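Local structure of BILBO1_N domain-containing protein (Trypanosoma brucei equiperdum, 7A1I) at residues Thr12-Glu17 with Asn45-Lys50; Phe23-Ala28 with Leu36-Thr41; Asn59-Phe64 with Asp72-Thr77. The protein is of unknown function but carries a BILBO1-type N-terminal domain of the ubiquitin-like class, the part present here, which suggests a cytoskeletal role like that of BILBO1. All coordinates share one frame; numbering follows the deposited sequence.

Contact 1 (Thr12-Glu17 with Asn45-Lys50)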
loop_
_atom_site.group_PDB
_atom_site.type_symbol
_atom_site.label_atom_id
_atom_site.label_comp_id
_atom_site.label_asym_id
_atom_site.label_seq_id
_atom_site.Cartn_x
_atom_site.Cartn_y
_atom_site.Cartn_z
ATOM N N THR A 12 -4.479 -0.008 -1.428
ATOM C CA THR A 12 -5.409 -0.882 -0.710
ATOM C C THR A 12 -6.826 -0.568 -1.184
ATOM O O THR A 12 -7.054 0.403 -1.902
ATOM C CB THR A 12 -5.270 -0.725 0.819
ATOM O OG1 THR A 12 -5.875 -1.841 1.504
ATOM C CG2 THR A 12 -5.866 0.582 1.320
ATOM N N ASP A 13 -7.775 -1.396 -0.758
ATOM C CA ASP A 13 -9.173 -1.249 -1.147
ATOM C C ASP A 13 -9.941 -0.396 -0.143
ATOM O O ASP A 13 -9.840 -0.592 1.067
ATOM C CB ASP A 13 -9.824 -2.628 -1.267
ATOM C CG ASP A 13 -11.253 -2.568 -1.789
ATOM O OD1 ASP A 13 -11.443 -2.707 -3.018
ATOM O OD2 ASP A 13 -12.188 -2.408 -0.968
ATOM N N CYS A 14 -10.737 0.539 -0.651
ATOM C CA CYS A 14 -11.597 1.385 0.172
ATOM C C CYS A 14 -12.985 1.366 -0.463
ATOM O O CYS A 14 -13.226 2.018 -1.490
ATOM C CB CYS A 14 -11.038 2.795 0.295
ATOM S SG CYS A 14 -11.994 3.841 1.413
ATOM N N ASP A 15 -13.865 0.562 0.138
ATOM C CA ASP A 15 -15.262 0.420 -0.267
ATOM C C ASP A 15 -15.397 0.138 -1.760
ATOM O O ASP A 15 -16.283 0.664 -2.440
ATOM C CB ASP A 15 -16.059 1.656 0.137
ATOM C CG ASP A 15 -16.486 1.612 1.591
ATOM O OD1 ASP A 15 -16.123 0.632 2.282
ATOM O OD2 ASP A 15 -17.172 2.550 2.050
ATOM N N GLY A 16 -14.516 -0.723 -2.267
ATOM C CA GLY A 16 -14.543 -1.157 -3.647
ATOM C C GLY A 16 -13.590 -0.424 -4.568
ATOM O O GLY A 16 -13.249 -0.960 -5.627
ATOM N N GLU A 17 -13.146 0.773 -4.196
ATOM C CA GLU A 17 -12.228 1.567 -5.006
ATOM C C GLU A 17 -10.795 1.410 -4.504
ATOM O O GLU A 17 -10.557 1.238 -3.311
ATOM C CB GLU A 17 -12.628 3.043 -4.983
ATOM C CG GLU A 17 -14.011 3.324 -5.568
ATOM C CD GLU A 17 -14.397 4.789 -5.446
ATOM O OE1 GLU A 17 -13.555 5.655 -5.772
ATOM O OE2 GLU A 17 -15.533 5.073 -5.004
ATOM N N ASN A 45 -6.225 7.190 8.906
ATOM C CA ASN A 45 -6.617 8.595 8.765
ATOM C C ASN A 45 -7.404 8.832 7.480
ATOM O O ASN A 45 -8.328 9.659 7.447
ATOM C CB ASN A 45 -5.388 9.499 8.802
ATOM C CG ASN A 45 -4.888 9.737 10.212
ATOM O OD1 ASN A 45 -5.666 9.710 11.164
ATOM N ND2 ASN A 45 -3.583 9.954 10.353
ATOM N N TYR A 46 -7.048 8.133 6.404
ATOM C CA TYR A 46 -7.815 8.267 5.170
ATOM C C TYR A 46 -9.257 7.804 5.364
ATOM O O TYR A 46 -10.201 8.551 5.071
ATOM C CB TYR A 46 -7.129 7.485 4.046
ATOM C CG TYR A 46 -7.818 7.646 2.708
ATOM C CD1 TYR A 46 -8.700 6.671 2.233
ATOM C CD2 TYR A 46 -7.600 8.766 1.926
ATOM C CE1 TYR A 46 -9.353 6.833 1.004
ATOM C CE2 TYR A 46 -8.241 8.927 0.698
ATOM C CZ TYR A 46 -9.101 7.944 0.241
ATOM O OH TYR A 46 -9.732 8.106 -0.973
ATOM N N PHE A 47 -9.443 6.615 5.944
ATOM C CA PHE A 47 -10.783 6.120 6.263
ATOM C C PHE A 47 -11.559 7.126 7.100
ATOM O O PHE A 47 -12.754 7.347 6.857
ATOM C CB PHE A 47 -10.715 4.785 7.019
ATOM C CG PHE A 47 -10.530 3.567 6.141
ATOM C CD1 PHE A 47 -10.050 3.677 4.846
ATOM C CD2 PHE A 47 -10.871 2.301 6.626
ATOM C CE1 PHE A 47 -9.889 2.538 4.046
ATOM C CE2 PHE A 47 -10.706 1.157 5.843
ATOM C CZ PHE A 47 -10.212 1.274 4.550
ATOM N N ARG A 48 -10.904 7.735 8.106
ATOM C CA ARG A 48 -11.602 8.735 8.922
ATOM C C ARG A 48 -11.992 9.942 8.089
ATOM O O ARG A 48 -13.063 10.523 8.289
ATOM C CB ARG A 48 -10.745 9.202 10.103
ATOM C CG ARG A 48 -10.265 8.110 11.032
ATOM C CD ARG A 48 -11.394 7.372 11.732
ATOM N NE ARG A 48 -10.875 6.107 12.243
ATOM C CZ ARG A 48 -11.101 4.922 11.682
ATOM N NH1 ARG A 48 -11.879 4.827 10.603
ATOM N NH2 ARG A 48 -10.556 3.830 12.215
ATOM N N LEU A 49 -11.127 10.339 7.155
ATOM C CA LEU A 49 -11.419 11.480 6.296
ATOM C C LEU A 49 -12.629 11.213 5.402
ATOM O O LEU A 49 -13.428 12.119 5.137
ATOM C CB LEU A 49 -10.190 11.806 5.455
ATOM C CG LEU A 49 -10.267 12.998 4.503
ATOM C CD1 LEU A 49 -10.328 14.308 5.284
ATOM C CD2 LEU A 49 -9.064 12.980 3.568
ATOM N N LYS A 50 -12.780 9.980 4.930
ATOM C CA LYS A 50 -13.872 9.603 4.038
ATOM C C LYS A 50 -15.155 9.248 4.780
ATOM O O LYS A 50 -16.177 8.997 4.133
ATOM C CB LYS A 50 -13.431 8.422 3.160
ATOM C CG LYS A 50 -12.292 8.765 2.218
ATOM C CD LYS A 50 -12.684 9.975 1.364
ATOM C CE LYS A 50 -11.491 10.893 1.098
ATOM N NZ LYS A 50 -11.847 12.030 0.199
#
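The carbonyl oxygen of D13 is approached by two groups: NE2 of Q90 hydrogen-bonds to it, and the F47 ring turns its edge toward it, with D13 O in the ring plane and 4.0 Å from F47 CZ. The contact belongs to the ubiquitin-like (beta-grasp) fold, in which the first beta hairpin and the long helix lie against each other; here the hairpin tip meets the C-terminal part of helix 32-50. C14 is the main side chain on the strand side. With SG anti to the backbone N (chi1 -175°), its thiol reaches between two rings of successive helix residues. C14 SG stands 3.6 Å from F47 CE1 and 4.0 Å from Y46 CE1; both are sulfur-aromatic contacts, oblique to the F47 ring and at the edge of the Y46 ring. K50 CG lies over one face of Y46, toward the rim, while I52 packs on both C14 and F47. The strand reverses directly after C14 through a type I' turn, closed by C14 N to E17 O at 2.8 Å and E17 N to C14 O at 3.0 Å. The D13 carboxylate has two partners here: OD1 forms a salt bridge with K18, and D13 OD2 accepts from G16 N at 3.2 Å in an Asx motif, met on the syn side but 32° out of the carboxylate plane.

Contact 2 (Phe23-Ala28 with Leu36-Thr41)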
loop_
_atom_site.group_PDB
_atom_site.type_symbol
_atom_site.label_atom_id
_atom_site.label_comp_id
_atom_site.label_asym_id
_atom_site.label_seq_id
_atom_site.Cartn_x
_atom_site.Cartn_y
_atom_site.Cartn_z
ATOM N N PHE A 23 5.033 7.254 -0.483
ATOM C CA PHE A 23 5.898 7.616 0.631
ATOM C C PHE A 23 7.325 7.786 0.128
ATOM O O PHE A 23 7.812 6.978 -0.672
ATOM C CB PHE A 23 5.866 6.550 1.736
ATOM C CG PHE A 23 4.526 6.418 2.397
ATOM C CD1 PHE A 23 3.670 5.377 2.060
ATOM C CD2 PHE A 23 4.119 7.338 3.353
ATOM C CE1 PHE A 23 2.422 5.265 2.662
ATOM C CE2 PHE A 23 2.871 7.241 3.953
ATOM C CZ PHE A 23 2.023 6.208 3.616
ATOM N N LEU A 24 7.980 8.852 0.581
ATOM C CA LEU A 24 9.354 9.174 0.211
ATOM C C LEU A 24 10.265 8.932 1.407
ATOM O O LEU A 24 10.027 9.474 2.490
ATOM C CB LEU A 24 9.474 10.628 -0.249
ATOM C CG LEU A 24 8.879 10.938 -1.617
ATOM C CD1 LEU A 24 8.221 12.310 -1.600
ATOM C CD2 LEU A 24 9.952 10.864 -2.688
ATOM N N PHE A 25 11.308 8.133 1.212
ATOM C CA PHE A 25 12.266 7.830 2.266
ATOM C C PHE A 25 13.658 8.276 1.845
ATOM O O PHE A 25 13.912 8.589 0.677
ATOM C CB PHE A 25 12.279 6.332 2.593
ATOM C CG PHE A 25 10.956 5.802 3.029
ATOM C CD1 PHE A 25 10.632 5.728 4.378
ATOM C CD2 PHE A 25 10.011 5.397 2.082
ATOM C CE1 PHE A 25 9.393 5.248 4.777
ATOM C CE2 PHE A 25 8.775 4.910 2.471
ATOM C CZ PHE A 25 8.460 4.836 3.815
ATOM N N ASP A 26 14.563 8.286 2.823
ATOM C CA ASP A 26 15.969 8.581 2.565
ATOM C C ASP A 26 16.563 7.548 1.605
ATOM O O ASP A 26 15.994 6.478 1.365
ATOM C CB ASP A 26 16.775 8.596 3.866
ATOM C CG ASP A 26 16.168 9.499 4.930
ATOM O OD1 ASP A 26 15.495 8.976 5.845
ATOM O OD2 ASP A 26 16.364 10.730 4.857
ATOM N N ALA A 27 17.738 7.878 1.061
ATOM C CA ALA A 27 18.394 6.997 0.098
ATOM C C ALA A 27 18.574 5.578 0.630
ATOM O O ALA A 27 18.679 4.638 -0.168
ATOM C CB ALA A 27 19.749 7.578 -0.311
ATOM N N ALA A 28 18.610 5.400 1.954
ATOM C CA ALA A 28 18.685 4.056 2.515
ATOM C C ALA A 28 17.382 3.299 2.287
ATOM O O ALA A 28 17.380 2.197 1.726
ATOM C CB ALA A 28 19.028 4.122 4.005
ATOM N N LEU A 36 4.808 -0.755 6.821
ATOM C CA LEU A 36 3.475 -1.217 7.202
ATOM C C LEU A 36 2.860 -0.348 8.296
ATOM O O LEU A 36 1.649 -0.079 8.271
ATOM C CB LEU A 36 3.529 -2.686 7.636
ATOM C CG LEU A 36 3.815 -3.679 6.498
ATOM C CD1 LEU A 36 3.905 -5.113 7.023
ATOM C CD2 LEU A 36 2.819 -3.576 5.338
ATOM N N ASN A 37 3.664 0.095 9.267
ATOM C CA ASN A 37 3.142 0.977 10.316
ATOM C C ASN A 37 2.742 2.343 9.752
ATOM O O ASN A 37 1.684 2.882 10.111
ATOM C CB ASN A 37 4.176 1.160 11.446
ATOM C CG ASN A 37 4.462 -0.138 12.204
ATOM O OD1 ASN A 37 3.646 -1.062 12.220
ATOM N ND2 ASN A 37 5.628 -0.213 12.821
ATOM N N TYR A 38 3.583 2.927 8.883
ATOM C CA TYR A 38 3.226 4.184 8.217
ATOM C C TYR A 38 1.940 4.027 7.405
ATOM O O TYR A 38 1.054 4.897 7.447
ATOM C CB TYR A 38 4.360 4.649 7.298
ATOM C CG TYR A 38 5.574 5.247 7.987
ATOM C CD1 TYR A 38 6.710 5.573 7.259
ATOM C CD2 TYR A 38 5.589 5.473 9.356
ATOM C CE1 TYR A 38 7.827 6.121 7.873
ATOM C CE2 TYR A 38 6.701 6.020 9.982
ATOM C CZ TYR A 38 7.817 6.342 9.235
ATOM O OH TYR A 38 8.919 6.880 9.855
ATOM N N SER A 39 1.829 2.922 6.654
ATOM C CA SER A 39 0.651 2.666 5.844
ATOM C C SER A 39 -0.595 2.513 6.701
ATOM O O SER A 39 -1.673 2.989 6.333
ATOM C CB SER A 39 0.864 1.393 5.009
ATOM O OG SER A 39 1.925 1.556 4.086
ATOM N N THR A 40 -0.479 1.813 7.829
ATOM C CA THR A 40 -1.630 1.615 8.695
ATOM C C THR A 40 -2.107 2.941 9.281
ATOM O O THR A 40 -3.317 3.231 9.286
ATOM C CB THR A 40 -1.281 0.607 9.782
ATOM O OG1 THR A 40 -1.104 -0.686 9.176
ATOM C CG2 THR A 40 -2.368 0.557 10.859
ATOM N N THR A 41 -1.169 3.779 9.733
ATOM C CA THR A 41 -1.548 5.106 10.228
ATOM C C THR A 41 -2.230 5.927 9.134
ATOM O O THR A 41 -3.285 6.544 9.366
ATOM C CB THR A 41 -0.322 5.856 10.743
ATOM O OG1 THR A 41 0.283 5.109 11.801
ATOM C CG2 THR A 41 -0.737 7.226 11.294
#
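F25 and Y38 meet rim against rim: F25 CE1 lies 3.6 Å from Y38 CE1, and each atom sits near the plane of the other ring. The two planes are almost parallel and nearly level, so this is an edge-to-edge contact and neither a stack nor a T-shape. The side chains run past each other in opposite directions, which brings F25 CZ to 3.9 Å from Y38 CD1. Both have CG anti to the carbonyl carbon (chi1 -59° for F25, -75° for Y38), which carries each ring toward the other segment, so that F25, whose CB does not point at the helix, still brings its ring to Y38. F23 turns toward the helix and meets one side-chain atom and one backbone atom: S39 OG lies oblique to the F23 ring, 4.0 Å from F23 CE1, and Y38 O is 4.2 Å from F23 CZ. These residues join strand 17-25, the second strand of the first hairpin, to helix 32-50 in the beta-grasp arrangement of ubiquitin-like domains, strand 23-25 and helix 36-41 running at 147° to each other. S39 OG bonds to L35 O one helical turn back, and V10 of the adjoining strand packs on both F23 and S39, with L110 also against F23. P30 touches F25 from the loop that leads into the helix. Along the helix, L36 O takes T40 N at 2.9 Å and T40 OG1 at 3.0 Å from opposite faces of its plane; N37 O is gripped in the same two-sided way by T41 N and T41 OG1.

Contact 3 (Asn59-Phe64 with Asp72-Thr77). With NA (sodium ion), chain F.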
loop_
_atom_site.group_PDB
_atom_site.type_symbol
_atom_site.label_atom_id
_atom_site.label_comp_id
_atom_site.label_asym_id
_atom_site.label_seq_id
_atom_site.Cartn_x
_atom_site.Cartn_y
_atom_site.Cartn_z
ATOM N N ASN A 59 -3.727 -7.666 6.894
ATOM C CA ASN A 59 -3.502 -9.067 7.229
ATOM C C ASN A 59 -2.656 -9.812 6.196
ATOM O O ASN A 59 -2.264 -10.957 6.461
ATOM C CB ASN A 59 -4.833 -9.809 7.516
ATOM C CG ASN A 59 -5.697 -10.029 6.290
ATOM O OD1 ASN A 59 -5.592 -9.326 5.291
ATOM N ND2 ASN A 59 -6.595 -11.006 6.387
ATOM N N SER A 60 -2.306 -9.174 5.075
ATOM C CA SER A 60 -1.388 -9.739 4.084
ATOM C C SER A 60 -0.849 -8.617 3.197
ATOM O O SER A 60 -1.541 -7.633 2.956
ATOM C CB SER A 60 -2.095 -10.799 3.225
ATOM O OG SER A 60 -1.191 -11.368 2.298
ATOM N N ALA A 61 0.406 -8.737 2.747
ATOM C CA ALA A 61 1.007 -7.721 1.878
ATOM C C ALA A 61 1.704 -8.338 0.667
ATOM O O ALA A 61 2.337 -9.390 0.788
ATOM C CB ALA A 61 2.005 -6.853 2.660
ATOM N N VAL A 62 1.602 -7.682 -0.501
ATOM C CA VAL A 62 2.314 -8.127 -1.699
ATOM C C VAL A 62 3.016 -6.942 -2.348
ATOM O O VAL A 62 2.665 -5.782 -2.134
ATOM C CB VAL A 62 1.392 -8.825 -2.733
ATOM C CG1 VAL A 62 0.940 -10.179 -2.221
ATOM C CG2 VAL A 62 0.201 -7.923 -3.106
ATOM N N VAL A 63 4.032 -7.243 -3.150
ATOM C CA VAL A 63 4.779 -6.213 -3.858
ATOM C C VAL A 63 4.910 -6.643 -5.310
ATOM O O VAL A 63 5.117 -7.827 -5.604
ATOM C CB VAL A 63 6.155 -5.927 -3.214
ATOM C CG1 VAL A 63 7.034 -7.206 -3.130
ATOM C CG2 VAL A 63 6.885 -4.814 -3.965
ATOM N N PHE A 64 4.741 -5.691 -6.223
ATOM C CA PHE A 64 4.774 -6.023 -7.640
ATOM C C PHE A 64 6.214 -6.162 -8.120
ATOM O O PHE A 64 7.040 -5.274 -7.901
ATOM C CB PHE A 64 4.034 -4.978 -8.475
ATOM C CG PHE A 64 3.870 -5.378 -9.919
ATOM C CD1 PHE A 64 4.572 -4.729 -10.923
ATOM C CD2 PHE A 64 3.013 -6.413 -10.262
ATOM C CE1 PHE A 64 4.411 -5.101 -12.254
ATOM C CE2 PHE A 64 2.855 -6.801 -11.586
ATOM C CZ PHE A 64 3.551 -6.140 -12.583
ATOM N N ASP A 72 4.444 -10.624 -5.633
ATOM C CA ASP A 72 5.168 -11.487 -4.704
ATOM C C ASP A 72 4.769 -11.177 -3.262
ATOM O O ASP A 72 4.459 -10.037 -2.921
ATOM C CB ASP A 72 6.678 -11.302 -4.864
ATOM C CG ASP A 72 7.167 -11.635 -6.270
ATOM O OD1 ASP A 72 6.475 -12.395 -6.992
ATOM O OD2 ASP A 72 8.262 -11.155 -6.644
ATOM N N ARG A 73 4.800 -12.193 -2.407
ATOM C CA ARG A 73 4.593 -11.943 -0.983
ATOM C C ARG A 73 5.669 -10.995 -0.456
ATOM O O ARG A 73 6.853 -11.149 -0.772
ATOM C CB ARG A 73 4.619 -13.256 -0.199
ATOM C CG ARG A 73 3.634 -13.263 0.956
ATOM C CD ARG A 73 3.732 -14.526 1.786
ATOM N NE ARG A 73 3.720 -15.746 0.981
ATOM C CZ ARG A 73 2.620 -16.420 0.661
ATOM N NH1 ARG A 73 1.433 -15.987 1.072
ATOM N NH2 ARG A 73 2.709 -17.527 -0.069
ATOM N N LEU A 74 5.259 -9.999 0.341
ATOM C CA LEU A 74 6.192 -9.002 0.880
ATOM C C LEU A 74 6.669 -9.469 2.251
ATOM O O LEU A 74 5.911 -9.421 3.226
ATOM C CB LEU A 74 5.538 -7.621 0.971
ATOM C CG LEU A 74 6.473 -6.513 1.494
ATOM C CD1 LEU A 74 7.763 -6.415 0.674
ATOM C CD2 LEU A 74 5.755 -5.159 1.538
ATOM N N GLU A 75 7.927 -9.910 2.323
ATOM C CA GLU A 75 8.483 -10.517 3.528
ATOM C C GLU A 75 9.820 -9.906 3.943
ATOM O O GLU A 75 10.159 -9.916 5.130
ATOM C CB GLU A 75 8.662 -12.028 3.323
ATOM C CG GLU A 75 7.366 -12.824 3.148
ATOM C CD GLU A 75 7.610 -14.329 3.071
ATOM O OE1 GLU A 75 7.850 -14.845 1.957
ATOM O OE2 GLU A 75 7.578 -14.997 4.128
ATOM N N ARG A 76 10.610 -9.417 2.990
ATOM C CA ARG A 76 11.954 -8.935 3.266
ATOM C C ARG A 76 12.137 -7.513 2.755
ATOM O O ARG A 76 11.592 -7.123 1.717
ATOM C CB ARG A 76 13.049 -9.839 2.634
ATOM C CG ARG A 76 13.077 -11.274 3.131
ATOM C CD ARG A 76 13.030 -11.362 4.653
ATOM N NE ARG A 76 14.148 -10.689 5.316
ATOM C CZ ARG A 76 15.297 -11.275 5.642
ATOM N NH1 ARG A 76 15.520 -12.554 5.350
ATOM N NH2 ARG A 76 16.243 -10.569 6.250
ATOM N N THR A 77 12.949 -6.752 3.494
ATOM C CA THR A 77 13.206 -5.358 3.146
ATOM C C THR A 77 13.919 -5.238 1.801
ATOM O O THR A 77 13.744 -4.234 1.097
ATOM C CB THR A 77 14.000 -4.698 4.286
ATOM O OG1 THR A 77 13.142 -4.583 5.432
ATOM C CG2 THR A 77 14.483 -3.306 3.903
HETATM NA NA NA F . 9.781 -4.449 -7.320
#
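V63 and L74 cross at about a right angle, V63 CG1 resting 4.0 Å from L74 CD1. V63 CG1 sits in the crowded position between backbone N and carbonyl carbon (chi1 57°), which turns this methyl to L74 CD1. A61, two residues before V63, meets the base of the same leucine, its CB 4.0 Å from L74 CB. The side chains of V62 and R73 diverge as a non-hydrogen-bonded pair, and V62 CB and CG1 lie instead beside the carbonyl of D72, V62 CB 3.3 Å from D72 O. The frame is an antiparallel beta hairpin, strands 60-65 and 70-73, the latter outermost in the beta-grasp sheet. V63 and D72 form a hydrogen-bonded pair: V63 N reaches D72 O at 2.8 Å in the carbonyl plane, and D72 N returns to V63 O at 2.9 Å. A third bond, L74 N to A61 O at 3.0 Å, comes from above the carbonyl plane, 42° out of it. D72 shares a face with V63, but its carboxylate turns to N65 and T70. Beyond the pairing, F64 O binds a sodium ion at 2.9 Å, and the F64 ring packs edge-to-face with W71.

Overall arrangement
From the N terminus, strand 6-14 turns into strand 17-25, and helix 32-50 then passes across both. Contact 2 closes the short loop between the end of the second strand and the first half of the helix. Contact 1 closes the longer loop, from the hairpin tip to the last turns of the helix, and contact 2 is nested inside it, their centres 18 Å apart. Contact 3 follows in series and closes the hairpin loop between strands 60-65 and 70-73, at the far edge of the same mixed sheet, on the opposite side of the chain's centre from contact 1. Contacts 1 and 2 thus pin one helix to the sheet, whereas contact 3 lies within the sheet itself.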